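Local coordinates for protein succinate dehydrogenase subunit A (Mycolicibacterium smegmatis, PDB 7D6V) that probably oxidises succinate to fumarate at a bound FAD, as the flavoprotein subunit of a membrane-bound respiratory complex that passes the electrons on to quinone, at residues 61-65 with 125-129; 115-119 with 129-134; 120-124 with 424-428. All blocks are in the same frame, centred on the assembly; numbering follows the deposited sequence.

Contact 1 of 3, residues 61-65 with 125-129; sequences VNTKD and TYPRL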
loop_
_atom_site.group_PDB
_atom_site.type_symbol
_atom_site.label_atom_id
_atom_site.label_comp_id
_atom_site.label_asym_id
_atom_site.label_seq_id
_atom_site.Cartn_x
_atom_site.Cartn_y
_atom_site.Cartn_z
ATOM N N VAL A 61 -23.659 13.105 4.887
ATOM C CA VAL A 61 -24.266 13.243 3.567
ATOM C C VAL A 61 -25.736 13.619 3.691
ATOM O O VAL A 61 -26.172 14.656 3.179
ATOM C CB VAL A 61 -24.075 11.954 2.746
ATOM C CG1 VAL A 61 -24.937 11.993 1.498
ATOM C CG2 VAL A 61 -22.614 11.780 2.381
ATOM N N ASN A 62 -26.523 12.789 4.371
ATOM C CA ASN A 62 -27.887 13.154 4.714
ATOM C C ASN A 62 -28.135 12.884 6.191
ATOM O O ASN A 62 -27.581 11.950 6.776
ATOM C CB ASN A 62 -28.929 12.420 3.852
ATOM C CG ASN A 62 -29.022 10.949 4.162
ATOM O OD1 ASN A 62 -28.058 10.330 4.604
ATOM N ND2 ASN A 62 -30.200 10.382 3.948
ATOM N N THR A 63 -28.984 13.718 6.783
ATOM C CA THR A 63 -29.169 13.769 8.225
ATOM C C THR A 63 -30.290 12.872 8.727
ATOM O O THR A 63 -30.555 12.861 9.933
ATOM C CB THR A 63 -29.437 15.210 8.659
ATOM O OG1 THR A 63 -30.729 15.616 8.194
ATOM C CG2 THR A 63 -28.385 16.134 8.082
ATOM N N LYS A 64 -30.954 12.127 7.845
ATOM C CA LYS A 64 -31.991 11.199 8.276
ATOM C C LYS A 64 -31.424 9.918 8.866
ATOM O O LYS A 64 -32.187 9.117 9.415
ATOM C CB LYS A 64 -32.913 10.854 7.107
ATOM C CG LYS A 64 -34.070 11.815 6.926
ATOM C CD LYS A 64 -35.057 11.291 5.901
ATOM C CE LYS A 64 -34.350 10.847 4.633
ATOM N NZ LYS A 64 -35.231 10.032 3.754
ATOM N N ASP A 65 -30.117 9.707 8.764
ATOM C CA ASP A 65 -29.493 8.531 9.342
ATOM C C ASP A 65 -29.463 8.626 10.864
ATOM O O ASP A 65 -29.488 9.710 11.452
ATOM C CB ASP A 65 -28.076 8.363 8.803
ATOM C CG ASP A 65 -27.639 6.922 8.765
ATOM O OD1 ASP A 65 -28.425 6.049 9.180
ATOM O OD2 ASP A 65 -26.507 6.658 8.320
ATOM N N THR A 125 -29.080 1.534 4.356
ATOM C CA THR A 125 -30.192 2.367 3.906
ATOM C C THR A 125 -29.721 3.743 3.449
ATOM O O THR A 125 -30.296 4.315 2.516
ATOM C CB THR A 125 -31.225 2.501 5.026
ATOM O OG1 THR A 125 -31.674 1.200 5.417
ATOM C CG2 THR A 125 -32.421 3.315 4.565
ATOM N N TYR A 126 -28.682 4.276 4.069
ATOM C CA TYR A 126 -28.196 5.622 3.818
ATOM C C TYR A 126 -26.698 5.577 3.571
ATOM O O TYR A 126 -26.026 4.620 3.967
ATOM C CB TYR A 126 -28.511 6.542 5.007
ATOM C CG TYR A 126 -29.988 6.747 5.243
ATOM C CD1 TYR A 126 -30.566 6.421 6.457
ATOM C CD2 TYR A 126 -30.804 7.256 4.247
ATOM C CE1 TYR A 126 -31.909 6.605 6.676
ATOM C CE2 TYR A 126 -32.151 7.440 4.458
ATOM C CZ TYR A 126 -32.698 7.115 5.675
ATOM O OH TYR A 126 -34.041 7.298 5.888
ATOM N N PRO A 127 -26.143 6.589 2.899
ATOM C CA PRO A 127 -24.686 6.626 2.697
ATOM C C PRO A 127 -23.959 6.742 4.026
ATOM O O PRO A 127 -24.187 7.673 4.802
ATOM C CB PRO A 127 -24.481 7.871 1.824
ATOM C CG PRO A 127 -25.818 8.181 1.260
ATOM C CD PRO A 127 -26.809 7.742 2.274
ATOM N N ARG A 128 -23.074 5.784 4.287
ATOM C CA ARG A 128 -22.441 5.652 5.592
ATOM C C ARG A 128 -20.940 5.446 5.547
ATOM O O ARG A 128 -20.283 5.674 6.568
ATOM C CB ARG A 128 -23.048 4.472 6.363
ATOM C CG ARG A 128 -24.288 4.799 7.137
ATOM C CD ARG A 128 -24.507 3.786 8.233
ATOM N NE ARG A 128 -25.368 2.691 7.807
ATOM C CZ ARG A 128 -26.693 2.750 7.763
ATOM N NH1 ARG A 128 -27.329 3.854 8.111
ATOM N NH2 ARG A 128 -27.384 1.700 7.366
ATOM N N LEU A 129 -20.374 5.024 4.423
ATOM C CA LEU A 129 -19.015 4.494 4.391
ATOM C C LEU A 129 -18.028 5.639 4.207
ATOM O O LEU A 129 -17.886 6.183 3.111
ATOM C CB LEU A 129 -18.878 3.450 3.291
ATOM C CG LEU A 129 -19.149 2.003 3.709
ATOM C CD1 LEU A 129 -20.613 1.795 4.044
ATOM C CD2 LEU A 129 -18.714 1.044 2.621
#
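Two irregular loops run past each other here, with Asp65 facing Tyr126 at a CA-CA distance of 6.4 Å and Val61 facing Pro127 at 6.7 Å. The Tyr126 side chain occupies the middle of the contact, and three residues of 61-65 gather round its ring. Asn62 ND2 comes within 3.2 Å of Tyr126 CD2, obliquely and with the amide turned 63° from the ring plane, while the aliphatic part of Lys64 crosses the phenol end. At the ring edge, near its plane, Asp65 OD1 lies 3.5 Å from Tyr126 CD1. An apolar touch between Val61 CG1 and Pro127 CG, 3.9 Å apart, continues the packing at the other end of the contact.

The polar part is a salt bridge. Asp65 holds CG anti to its backbone N (chi1 -151°), which carries the carboxylate past the tyrosine to Arg128, whose own chain bends at chi3 to meet it. Arg128 NH1 sits 2.7 Å from Asp65 OD1 in the salt bridge and gives Asp65 OD2 a weak hydrogen bond of 2.9 Å, so a single nitrogen faces both oxygens, with the two planar groups 35° apart. Arg128 NH2 pairs with Asp73 of helix 67-76. One guanidinium therefore serves two carboxylates, which probably helps keep both acids ionised and restricts rotation of the arginine head.

Contact 2 of 3, residues 115-119 with 129-134; sequences KISQR and LAHVGD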
loop_
_atom_site.group_PDB
_atom_site.type_symbol
_atom_site.label_atom_id
_atom_site.label_comp_id
_atom_site.label_asym_id
_atom_site.label_seq_id
_atom_site.Cartn_x
_atom_site.Cartn_y
_atom_site.Cartn_z
ATOM N N LYS A 115 -16.677 18.125 5.716
ATOM C CA LYS A 115 -16.829 16.963 6.573
ATOM C C LYS A 115 -16.293 15.725 5.861
ATOM O O LYS A 115 -15.796 15.786 4.738
ATOM C CB LYS A 115 -18.292 16.778 6.972
ATOM C CG LYS A 115 -18.947 18.023 7.516
ATOM C CD LYS A 115 -20.263 17.695 8.186
ATOM C CE LYS A 115 -20.903 18.940 8.763
ATOM N NZ LYS A 115 -21.843 18.624 9.869
ATOM N N ILE A 116 -16.397 14.585 6.530
ATOM C CA ILE A 116 -15.942 13.323 5.961
ATOM C C ILE A 116 -16.971 12.833 4.950
ATOM O O ILE A 116 -18.174 12.805 5.233
ATOM C CB ILE A 116 -15.701 12.283 7.065
ATOM C CG1 ILE A 116 -14.567 12.735 7.984
ATOM C CG2 ILE A 116 -15.366 10.939 6.464
ATOM C CD1 ILE A 116 -14.247 11.756 9.083
ATOM N N SER A 117 -16.500 12.452 3.766
ATOM C CA SER A 117 -17.377 11.974 2.709
ATOM C C SER A 117 -17.811 10.538 2.977
ATOM O O SER A 117 -17.029 9.717 3.464
ATOM C CB SER A 117 -16.671 12.068 1.358
ATOM O OG SER A 117 -17.567 11.820 0.293
ATOM N N GLN A 118 -19.067 10.238 2.651
ATOM C CA GLN A 118 -19.653 8.923 2.874
ATOM C C GLN A 118 -20.274 8.416 1.581
ATOM O O GLN A 118 -20.994 9.156 0.906
ATOM C CB GLN A 118 -20.707 8.973 3.984
ATOM C CG GLN A 118 -20.149 9.342 5.345
ATOM C CD GLN A 118 -21.224 9.494 6.397
ATOM O OE1 GLN A 118 -22.130 10.310 6.258
ATOM N NE2 GLN A 118 -21.128 8.709 7.458
ATOM N N ARG A 119 -19.996 7.162 1.240
ATOM C CA ARG A 119 -20.547 6.530 0.050
ATOM C C ARG A 119 -21.699 5.601 0.406
ATOM O O ARG A 119 -21.886 5.209 1.558
ATOM C CB ARG A 119 -19.475 5.740 -0.703
ATOM C CG ARG A 119 -18.540 6.584 -1.531
ATOM C CD ARG A 119 -17.596 5.717 -2.341
ATOM N NE ARG A 119 -16.772 4.868 -1.489
ATOM C CZ ARG A 119 -15.763 4.126 -1.928
ATOM N NH1 ARG A 119 -15.444 4.134 -3.212
ATOM N NH2 ARG A 119 -15.067 3.382 -1.080
ATOM N N LEU A 129 -20.374 5.024 4.423
ATOM C CA LEU A 129 -19.015 4.494 4.391
ATOM C C LEU A 129 -18.028 5.639 4.207
ATOM O O LEU A 129 -17.886 6.183 3.111
ATOM C CB LEU A 129 -18.878 3.450 3.291
ATOM C CG LEU A 129 -19.149 2.003 3.709
ATOM C CD1 LEU A 129 -20.613 1.795 4.044
ATOM C CD2 LEU A 129 -18.714 1.044 2.621
ATOM N N ALA A 130 -17.342 6.004 5.288
ATOM C CA ALA A 130 -16.243 6.954 5.194
ATOM C C ALA A 130 -15.090 6.323 4.427
ATOM O O ALA A 130 -14.664 5.210 4.736
ATOM C CB ALA A 130 -15.787 7.375 6.588
ATOM N N HIS A 131 -14.573 7.043 3.436
ATOM C CA HIS A 131 -13.639 6.459 2.488
ATOM C C HIS A 131 -12.594 7.484 2.077
ATOM O O HIS A 131 -12.769 8.691 2.252
ATOM C CB HIS A 131 -14.367 5.950 1.240
ATOM C CG HIS A 131 -15.000 7.042 0.438
ATOM N ND1 HIS A 131 -14.431 7.547 -0.709
ATOM C CD2 HIS A 131 -16.135 7.751 0.639
ATOM C CE1 HIS A 131 -15.197 8.509 -1.190
ATOM N NE2 HIS A 131 -16.237 8.652 -0.391
ATOM N N VAL A 132 -11.491 6.972 1.539
ATOM C CA VAL A 132 -10.510 7.763 0.803
ATOM C C VAL A 132 -10.061 6.929 -0.396
ATOM O O VAL A 132 -9.450 5.868 -0.227
ATOM C CB VAL A 132 -9.320 8.208 1.676
ATOM C CG1 VAL A 132 -8.518 7.033 2.231
ATOM C CG2 VAL A 132 -8.411 9.127 0.885
ATOM N N GLY A 133 -10.404 7.382 -1.600
ATOM C CA GLY A 133 -10.144 6.588 -2.790
ATOM C C GLY A 133 -10.740 5.208 -2.645
ATOM O O GLY A 133 -11.870 5.042 -2.177
ATOM N N ASP A 134 -9.974 4.196 -3.037
ATOM C CA ASP A 134 -10.177 2.842 -2.536
ATOM C C ASP A 134 -8.880 2.403 -1.867
ATOM O O ASP A 134 -8.145 1.559 -2.383
ATOM C CB ASP A 134 -10.571 1.898 -3.676
ATOM C CG ASP A 134 -11.951 2.191 -4.227
ATOM O OD1 ASP A 134 -12.808 2.682 -3.466
ATOM O OD2 ASP A 134 -12.178 1.933 -5.427
#
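Backbone pairing joins Arg119 to Leu129 as an antiparallel hydrogen-bonded pair: Arg119 N donates to Leu129 O at 3.0 Å, and Leu129 N returns a bond of 3.2 Å to Arg119 O. Gln118 and Ala130 form the neighbouring non-hydrogen-bonded pair. CA-H...O contacts supplement these bonds, the straighter one running from Ala130 CA to Ser117 O at 3.4 Å.

Stacking comes next. Arg119 lays its guanidinium flat on the His131 ring, centres 4.2 Å apart and planes at 24°, and the same ring face receives Arg119 CG in a CH-pi contact, 3.6 Å from the centroid. The imidazole is placed for this by a chi1 of 65°, which sets CG between the backbone N and the carbonyl carbon. Beyond the histidine, a salt bridge fixes the far end of the arginine: Arg119 NH1, with the acceptor in the guanidinium plane, bonds at 3.0 Å to the syn lone pair of Asp134 OD1, and NH2 adds a weak bond to the same oxygen.

Apolar packing is slight, chiefly Ile116 CG2 on Ala130 CB at 3.6 Å, close to helix 84-102. Taken together, this is a beta hairpin with a classic bulge, in which Arg128 and Leu129 both face Arg119; strand 54-55 completes a small three-stranded antiparallel sheet on the other side of strand 129-130.

Contact 3 of 3, residues 120-124 with 424-428; sequences NFGGH and LGGNS. With FAD (flavin-adenine dinucleotide), chain D.
Rotation of His124 to chi1 -53° and chi2 -89° swings its imidazole across to Gly425, presenting NE2 to the carbonyl that stands just ahead of a helix N-terminus. Gly426 is the N-cap of helix 427-448, and this turn, followed by the first residues of the helix, forms part of the FAD pocket of the FAD-binding domain, which belongs to the Rossmann-type family. The key bond runs from His124 NE2 to Gly425 O, 2.6 Å long with an angle of 161° at the hydrogen. The carbonyl lies close to the ring plane and points almost straight at the nitrogen. His124 ND1 is met weakly by Arg128 NE, so both ring nitrogens have partners and the imidazole is held from two sides.

Leu424 covers one face of the His124 imidazole, its CD2 methyl 3.9 Å from the ring centroid in a CH-pi contact. Asn427 OD1 approaches the ring edge without bonding to it, the asparagine side chain being engaged by Thr74 and His70. Phe121, turned to place CG anti to its backbone N, brings CE2 to 3.5 Å from Gly425 CA, a close approach helped by the absence of a side chain on the glycine. Within the turn, Asn427 N bonds back to Leu424 O at 3.2 Å. The carbonyl gripped by the histidine belongs to the residue just before one that meets the cofactor: Ser428 CB packs 3.6 Å from FAD O2, and Gly426 N gives that oxygen a weak hydrogen bond of 3.3 Å.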
loop_
_atom_site.group_PDB
_atom_site.type_symbol
_atom_site.label_atom_id
_atom_site.label_comp_id
_atom_site.label_asym_id
_atom_site.label_seq_id
_atom_site.Cartn_x
_atom_site.Cartn_y
_atom_site.Cartn_z
ATOM N N ASN A 120 -22.464 5.241 -0.617
ATOM C CA ASN A 120 -23.529 4.263 -0.486
ATOM C C ASN A 120 -23.000 2.867 -0.782
ATOM O O ASN A 120 -22.072 2.688 -1.574
ATOM C CB ASN A 120 -24.688 4.592 -1.425
ATOM C CG ASN A 120 -26.032 4.462 -0.749
ATOM O OD1 ASN A 120 -26.197 3.673 0.182
ATOM N ND2 ASN A 120 -27.002 5.244 -1.205
ATOM N N PHE A 121 -23.597 1.873 -0.128
ATOM C CA PHE A 121 -23.194 0.487 -0.295
ATOM C C PHE A 121 -24.444 -0.384 -0.271
ATOM O O PHE A 121 -25.558 0.101 -0.051
ATOM C CB PHE A 121 -22.181 0.078 0.781
ATOM C CG PHE A 121 -21.341 -1.106 0.404
ATOM C CD1 PHE A 121 -20.237 -0.949 -0.411
ATOM C CD2 PHE A 121 -21.643 -2.371 0.876
ATOM C CE1 PHE A 121 -19.459 -2.030 -0.762
ATOM C CE2 PHE A 121 -20.871 -3.456 0.524
ATOM C CZ PHE A 121 -19.776 -3.285 -0.292
ATOM N N GLY A 122 -24.250 -1.680 -0.495
ATOM C CA GLY A 122 -25.335 -2.618 -0.705
ATOM C C GLY A 122 -26.422 -2.663 0.347
ATOM O O GLY A 122 -27.569 -2.299 0.069
ATOM N N GLY A 123 -26.090 -3.107 1.554
ATOM C CA GLY A 123 -27.096 -3.337 2.567
ATOM C C GLY A 123 -27.425 -2.178 3.475
ATOM O O GLY A 123 -28.206 -2.350 4.415
ATOM N N HIS A 124 -26.865 -0.998 3.230
ATOM C CA HIS A 124 -27.099 0.168 4.070
ATOM C C HIS A 124 -28.208 1.029 3.481
ATOM O O HIS A 124 -28.274 1.232 2.266
ATOM C CB HIS A 124 -25.820 0.989 4.223
ATOM C CG HIS A 124 -24.641 0.191 4.686
ATOM N ND1 HIS A 124 -24.342 0.009 6.018
ATOM C CD2 HIS A 124 -23.686 -0.470 3.992
ATOM C CE1 HIS A 124 -23.253 -0.730 6.125
ATOM N NE2 HIS A 124 -22.835 -1.034 4.910
ATOM N N LEU A 424 -22.324 -6.922 6.615
ATOM C CA LEU A 424 -22.465 -5.776 5.732
ATOM C C LEU A 424 -21.087 -5.262 5.347
ATOM O O LEU A 424 -20.160 -5.272 6.159
ATOM C CB LEU A 424 -23.257 -4.659 6.410
ATOM C CG LEU A 424 -24.782 -4.652 6.351
ATOM C CD1 LEU A 424 -25.342 -5.875 7.016
ATOM C CD2 LEU A 424 -25.318 -3.409 7.024
ATOM N N GLY A 425 -20.950 -4.827 4.103
ATOM C CA GLY A 425 -19.720 -4.182 3.700
ATOM C C GLY A 425 -19.525 -2.882 4.447
ATOM O O GLY A 425 -20.449 -2.072 4.540
ATOM N N GLY A 426 -18.329 -2.671 4.987
ATOM C CA GLY A 426 -18.023 -1.504 5.777
ATOM C C GLY A 426 -18.150 -1.709 7.269
ATOM O O GLY A 426 -17.568 -0.937 8.040
ATOM N N ASN A 427 -18.887 -2.735 7.696
ATOM C CA ASN A 427 -19.100 -2.957 9.120
ATOM C C ASN A 427 -17.872 -3.544 9.795
ATOM O O ASN A 427 -17.676 -3.338 10.995
ATOM C CB ASN A 427 -20.301 -3.874 9.336
ATOM C CG ASN A 427 -21.584 -3.113 9.575
ATOM O OD1 ASN A 427 -21.627 -1.892 9.460
ATOM N ND2 ASN A 427 -22.645 -3.837 9.895
ATOM N N SER A 428 -17.041 -4.279 9.057
ATOM C CA SER A 428 -15.867 -4.886 9.673
ATOM C C SER A 428 -14.847 -3.837 10.092
ATOM O O SER A 428 -14.270 -3.928 11.181
ATOM C CB SER A 428 -15.231 -5.889 8.721
ATOM O OG SER A 428 -16.218 -6.740 8.180
HETATM P PA FAD D . -5.728 -8.142 10.644
HETATM O O1A FAD D . -5.311 -6.722 10.731
HETATM O O2A FAD D . -6.115 -8.707 9.332
HETATM O O5B FAD D . -4.502 -9.021 11.166
HETATM C C5B FAD D . -4.422 -9.568 12.470
HETATM C C4B FAD D . -3.010 -9.415 13.008
HETATM O O4B FAD D . -2.694 -10.493 13.882
HETATM C C3B FAD D . -1.936 -9.431 11.947
HETATM O O3B FAD D . -1.014 -8.401 12.269
HETATM C C2B FAD D . -1.243 -10.756 12.127
HETATM O O2B FAD D . 0.128 -10.717 11.753
HETATM C C1B FAD D . -1.390 -10.976 13.604
HETATM N N9A FAD D . -1.277 -12.403 13.945
HETATM C C8A FAD D . -2.029 -13.395 13.472
HETATM N N7A FAD D . -1.653 -14.573 14.002
HETATM C C5A FAD D . -0.633 -14.334 14.831
HETATM C C6A FAD D . 0.236 -15.127 15.714
HETATM N N6A FAD D . 0.093 -16.456 15.826
HETATM N N1A FAD D . 1.181 -14.480 16.406
HETATM C C2A FAD D . 1.345 -13.157 16.323
HETATM N N3A FAD D . 0.596 -12.380 15.545
HETATM C C4A FAD D . -0.391 -12.900 14.791
HETATM N N1 FAD D . -13.898 -5.209 5.270
HETATM C C2 FAD D . -14.613 -4.094 5.026
HETATM O O2 FAD D . -15.360 -3.668 5.912
HETATM N N3 FAD D . -14.558 -3.425 3.874
HETATM C C4 FAD D . -13.786 -3.820 2.871
HETATM O O4 FAD D . -13.750 -3.182 1.811
HETATM C C4X FAD D . -12.968 -5.032 3.043
HETATM N N5 FAD D . -12.163 -5.485 2.070
HETATM C C5X FAD D . -11.427 -6.590 2.262
HETATM C C6 FAD D . -10.599 -7.042 1.248
HETATM C C7 FAD D . -9.841 -8.182 1.434
HETATM C C7M FAD D . -8.943 -8.683 0.343
HETATM C C8 FAD D . -9.913 -8.914 2.715
HETATM C C8M FAD D . -9.088 -10.150 2.918
HETATM C C9 FAD D . -10.733 -8.466 3.733
HETATM C C9A FAD D . -11.493 -7.330 3.546
HETATM N N10 FAD D . -12.326 -6.876 4.572
HETATM C C10 FAD D . -13.074 -5.719 4.341
HETATM C "C1'" FAD D . -12.399 -7.575 5.850
HETATM C "C2'" FAD D . -11.602 -6.803 6.895
HETATM O "O2'" FAD D . -10.443 -6.225 6.301
HETATM C "C3'" FAD D . -11.120 -7.690 8.028
HETATM O "O3'" FAD D . -12.251 -8.174 8.738
HETATM C "C4'" FAD D . -10.243 -6.903 8.988
HETATM O "O4'" FAD D . -9.098 -6.417 8.302
HETATM C "C5'" FAD D . -9.768 -7.741 10.159
HETATM O "O5'" FAD D . -8.801 -6.976 10.864
HETATM P P FAD D . -8.082 -7.497 12.187
HETATM O O1P FAD D . -7.463 -6.313 12.841
HETATM O O2P FAD D . -9.028 -8.331 12.974
HETATM O O3P FAD D . -6.921 -8.479 11.662
#

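All three contacts involve one hairpin and the loop at its tip. Contact 2 pairs the strands, while contacts 1 and 3 fasten the intervening loop to two different partners, the approach to helix 67-76 and the start of helix 427-448. Their centres are 12 to 13 Å apart. Contacts 1 and 2 share Leu129 and meet where Arg128 N lies 3.0 Å from Arg119 O, probably as a hydrogen bond. Leu129 also leads into contact 3, its CD1 packing 3.7 Å from His124 NE2. Nearness to FAD is graded: contact 3 touches it, and by nearest atoms the Leu129 side chain is about 6 Å from FAD and that of Arg128 about 11 Å.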